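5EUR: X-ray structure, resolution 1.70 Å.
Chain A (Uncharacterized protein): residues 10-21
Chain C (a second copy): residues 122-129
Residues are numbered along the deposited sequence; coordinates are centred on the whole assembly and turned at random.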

# COMPACT_ATOMS: atom_id res chain seq x y z
N ILE A 10 -1.15 9.20 -11.52
CA ILE A 10 -2.29 9.40 -10.63
C ILE A 10 -3.35 10.23 -11.35
O ILE A 10 -3.07 11.35 -11.80
CB ILE A 10 -1.90 10.12 -9.33
CG1 ILE A 10 -0.77 9.40 -8.59
CG2 ILE A 10 -3.10 10.22 -8.42
CD1 ILE A 10 -0.16 10.30 -7.51
N ALA A 11 -4.57 9.72 -11.38
CA ALA A 11 -5.72 10.48 -11.86
C ALA A 11 -6.78 10.49 -10.78
O ALA A 11 -7.11 9.44 -10.22
CB ALA A 11 -6.28 9.89 -13.15
N LEU A 12 -7.32 11.67 -10.48
CA LEU A 12 -8.38 11.82 -9.50
C LEU A 12 -9.73 11.70 -10.21
O LEU A 12 -9.93 12.27 -11.28
CB LEU A 12 -8.24 13.17 -8.80
CG LEU A 12 -9.13 13.58 -7.63
CD1 LEU A 12 -9.04 12.56 -6.51
CD2 LEU A 12 -8.68 14.94 -7.10
N SER A 13 -10.63 10.93 -9.61
CA SER A 13 -11.95 10.72 -10.19
C SER A 13 -12.76 12.02 -10.19
O SER A 13 -12.49 12.94 -9.43
CB SER A 13 -12.71 9.64 -9.41
OG SER A 13 -13.13 10.10 -8.13
N ALA A 14 -13.78 12.06 -11.06
CA ALA A 14 -14.59 13.27 -11.16
C ALA A 14 -15.27 13.60 -9.84
O ALA A 14 -15.31 14.77 -9.43
CB ALA A 14 -15.63 13.10 -12.27
N ASP A 15 -15.78 12.59 -9.13
CA ASP A 15 -16.38 12.86 -7.83
C ASP A 15 -15.35 12.94 -6.71
O ASP A 15 -15.74 13.13 -5.55
CB ASP A 15 -17.46 11.81 -7.51
CG ASP A 15 -16.92 10.40 -7.38
OD1 ASP A 15 -15.69 10.21 -7.24
OD2 ASP A 15 -17.74 9.46 -7.41
N LYS A 16 -14.06 12.79 -7.03
CA LYS A 16 -12.91 12.89 -6.15
C LYS A 16 -12.82 11.76 -5.14
O LYS A 16 -11.93 11.78 -4.28
CB LYS A 16 -12.85 14.22 -5.37
CG LYS A 16 -13.27 15.48 -6.14
CD LYS A 16 -12.12 16.03 -6.97
CE LYS A 16 -12.41 17.44 -7.48
NZ LYS A 16 -13.65 17.53 -8.31
N GLU A 17 -13.71 10.77 -5.20
CA GLU A 17 -13.72 9.76 -4.15
C GLU A 17 -12.69 8.65 -4.38
O GLU A 17 -12.33 7.96 -3.42
CB GLU A 17 -15.11 9.15 -3.99
CG GLU A 17 -16.10 10.11 -3.34
CD GLU A 17 -17.46 9.48 -3.08
OE1 GLU A 17 -17.64 8.29 -3.41
OE2 GLU A 17 -18.34 10.19 -2.55
N THR A 18 -12.22 8.47 -5.61
CA THR A 18 -11.17 7.49 -5.88
C THR A 18 -10.06 8.10 -6.72
O THR A 18 -10.21 9.15 -7.35
CB THR A 18 -11.72 6.23 -6.59
OG1 THR A 18 -12.26 6.58 -7.87
CG2 THR A 18 -12.78 5.52 -5.74
N VAL A 19 -8.92 7.41 -6.72
CA VAL A 19 -7.80 7.74 -7.58
C VAL A 19 -7.48 6.48 -8.38
O VAL A 19 -7.79 5.36 -7.97
CB VAL A 19 -6.56 8.22 -6.80
CG1 VAL A 19 -6.81 9.60 -6.17
CG2 VAL A 19 -6.21 7.24 -5.71
N LEU A 20 -6.88 6.70 -9.54
CA LEU A 20 -6.35 5.65 -10.40
C LEU A 20 -4.84 5.84 -10.43
O LEU A 20 -4.34 6.84 -10.96
CB LEU A 20 -6.97 5.74 -11.79
CG LEU A 20 -6.57 4.62 -12.76
CD1 LEU A 20 -7.16 3.31 -12.28
CD2 LEU A 20 -7.09 4.97 -14.14
N VAL A 21 -4.12 4.88 -9.83
CA VAL A 21 -2.68 4.95 -9.61
C VAL A 21 -2.08 3.74 -10.29
O VAL A 21 -2.30 2.61 -9.85
CB VAL A 21 -2.34 4.97 -8.11
CG1 VAL A 21 -0.83 5.21 -7.90
CG2 VAL A 21 -3.17 6.02 -7.37
N ALA C 122 -15.76 2.79 -18.77
CA ALA C 122 -15.77 2.50 -17.36
C ALA C 122 -14.89 3.29 -16.37
O ALA C 122 -15.35 3.77 -15.37
CB ALA C 122 -15.39 1.08 -17.11
N LEU C 123 -13.63 3.39 -16.70
CA LEU C 123 -12.74 4.28 -16.01
C LEU C 123 -12.88 5.63 -16.69
O LEU C 123 -12.63 6.62 -16.10
CB LEU C 123 -11.33 3.79 -16.11
CG LEU C 123 -11.10 2.51 -15.33
CD1 LEU C 123 -9.73 1.98 -15.64
CD2 LEU C 123 -11.33 2.63 -13.85
N ILE C 124 -13.30 5.64 -17.94
CA ILE C 124 -13.46 6.88 -18.66
C ILE C 124 -14.54 7.72 -18.00
O ILE C 124 -14.37 8.87 -17.77
CB ILE C 124 -13.66 6.61 -20.17
CG1 ILE C 124 -12.32 6.47 -20.83
CG2 ILE C 124 -14.45 7.72 -20.84
CD1 ILE C 124 -12.38 6.46 -22.33
N LYS C 125 -15.66 7.11 -17.70
CA LYS C 125 -16.71 7.85 -17.04
C LYS C 125 -16.22 8.43 -15.72
O LYS C 125 -16.73 9.43 -15.26
CB LYS C 125 -17.88 6.94 -16.75
CG LYS C 125 -18.94 6.88 -17.84
CD LYS C 125 -19.58 8.24 -18.12
CE LYS C 125 -19.87 8.43 -19.58
NZ LYS C 125 -18.70 8.15 -20.46
N ARG C 126 -15.24 7.79 -15.08
CA ARG C 126 -14.77 8.25 -13.77
C ARG C 126 -13.59 9.20 -13.82
O ARG C 126 -13.53 10.14 -13.10
CB ARG C 126 -14.45 7.06 -12.83
CG ARG C 126 -15.67 6.36 -12.24
CD ARG C 126 -15.32 5.35 -11.16
NE ARG C 126 -14.86 5.99 -9.95
CZ ARG C 126 -15.63 6.70 -9.14
NH1 ARG C 126 -16.90 6.85 -9.42
NH2 ARG C 126 -15.12 7.26 -8.06
N PHE C 127 -12.67 8.90 -14.70
CA PHE C 127 -11.45 9.63 -14.80
C PHE C 127 -11.19 10.36 -16.12
O PHE C 127 -10.25 11.08 -16.23
CB PHE C 127 -10.28 8.65 -14.58
CG PHE C 127 -10.32 7.92 -13.27
CD1 PHE C 127 -9.90 8.50 -12.12
CD2 PHE C 127 -10.80 6.66 -13.21
CE1 PHE C 127 -10.00 7.87 -10.94
CE2 PHE C 127 -10.87 5.99 -12.02
CZ PHE C 127 -10.46 6.61 -10.88
N GLY C 128 -12.03 10.14 -17.12
CA GLY C 128 -11.78 10.68 -18.44
C GLY C 128 -10.56 10.12 -19.14
O GLY C 128 -10.43 10.31 -20.36
N ASN C 129 -9.68 9.43 -18.43
CA ASN C 129 -8.45 8.88 -18.98
C ASN C 129 -7.83 7.89 -18.00
O ASN C 129 -7.80 6.68 -18.24
CB ASN C 129 -7.46 9.99 -19.30
O HOH W 1 -8.87 12.34 -13.80

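A recurring principle of protein interfaces is that polar groups need partners, and at the junction between a β-hairpin of chain A and a short helix of chain C a charged side chain, Arg126(C), and an apolar one, Phe127(C), belong to residues that are covered over nearly equal area. The hairpin strands pair through Ala11(A) and Leu20(A), whose backbone N and O atoms bond each other in both directions, and the chain reverses through a type I turn from Ser13(A) to Lys16(A). The turn leaves the amide of Ala14(A) free to look outward, and its N donates to Arg126(C) O at 2.8 Å, the one direct backbone-to-backbone hydrogen bond across the contact. A water extends this link, donating both to Leu12(A) O (2.7 Å) and to Phe127(C) O (3.1 Å), so two carbonyls that do not meet share a donor.

The side chain of Arg126(C) reaches back along the same turn. Its NH2 donates to Thr18(A) OG1 at 2.9 Å in nearly straight geometry, with the hydroxyl at the guanidinium edge. The same nitrogen forms a salt bridge with Asp15(A) OD1 at 3.1 Å, where the hydrogen bond is weak; Arg126(C) NH1 makes another weak one to Asp15(A) OD2 at 3.4 Å. The carboxylate is also held from within: Ser13(A) OG donates to Asp15(A) OD1 at 2.7 Å, and Glu17(A) N donates to that oxygen at 2.9 Å. Ser13(A) OG in turn accepts from Thr18(A) N at 3.1 Å, a small hydroxyl acting both ways in a buried position.

Beside this network lies Phe127(C), buried and carrying the largest covered area. Leu20(A) CB sits over one ring face, 3.8 Å from the ring centroid, while Ala11(A) CB, on the side toward chain C, lies 4.0 Å from Phe127(C) CD1, an apolar contact.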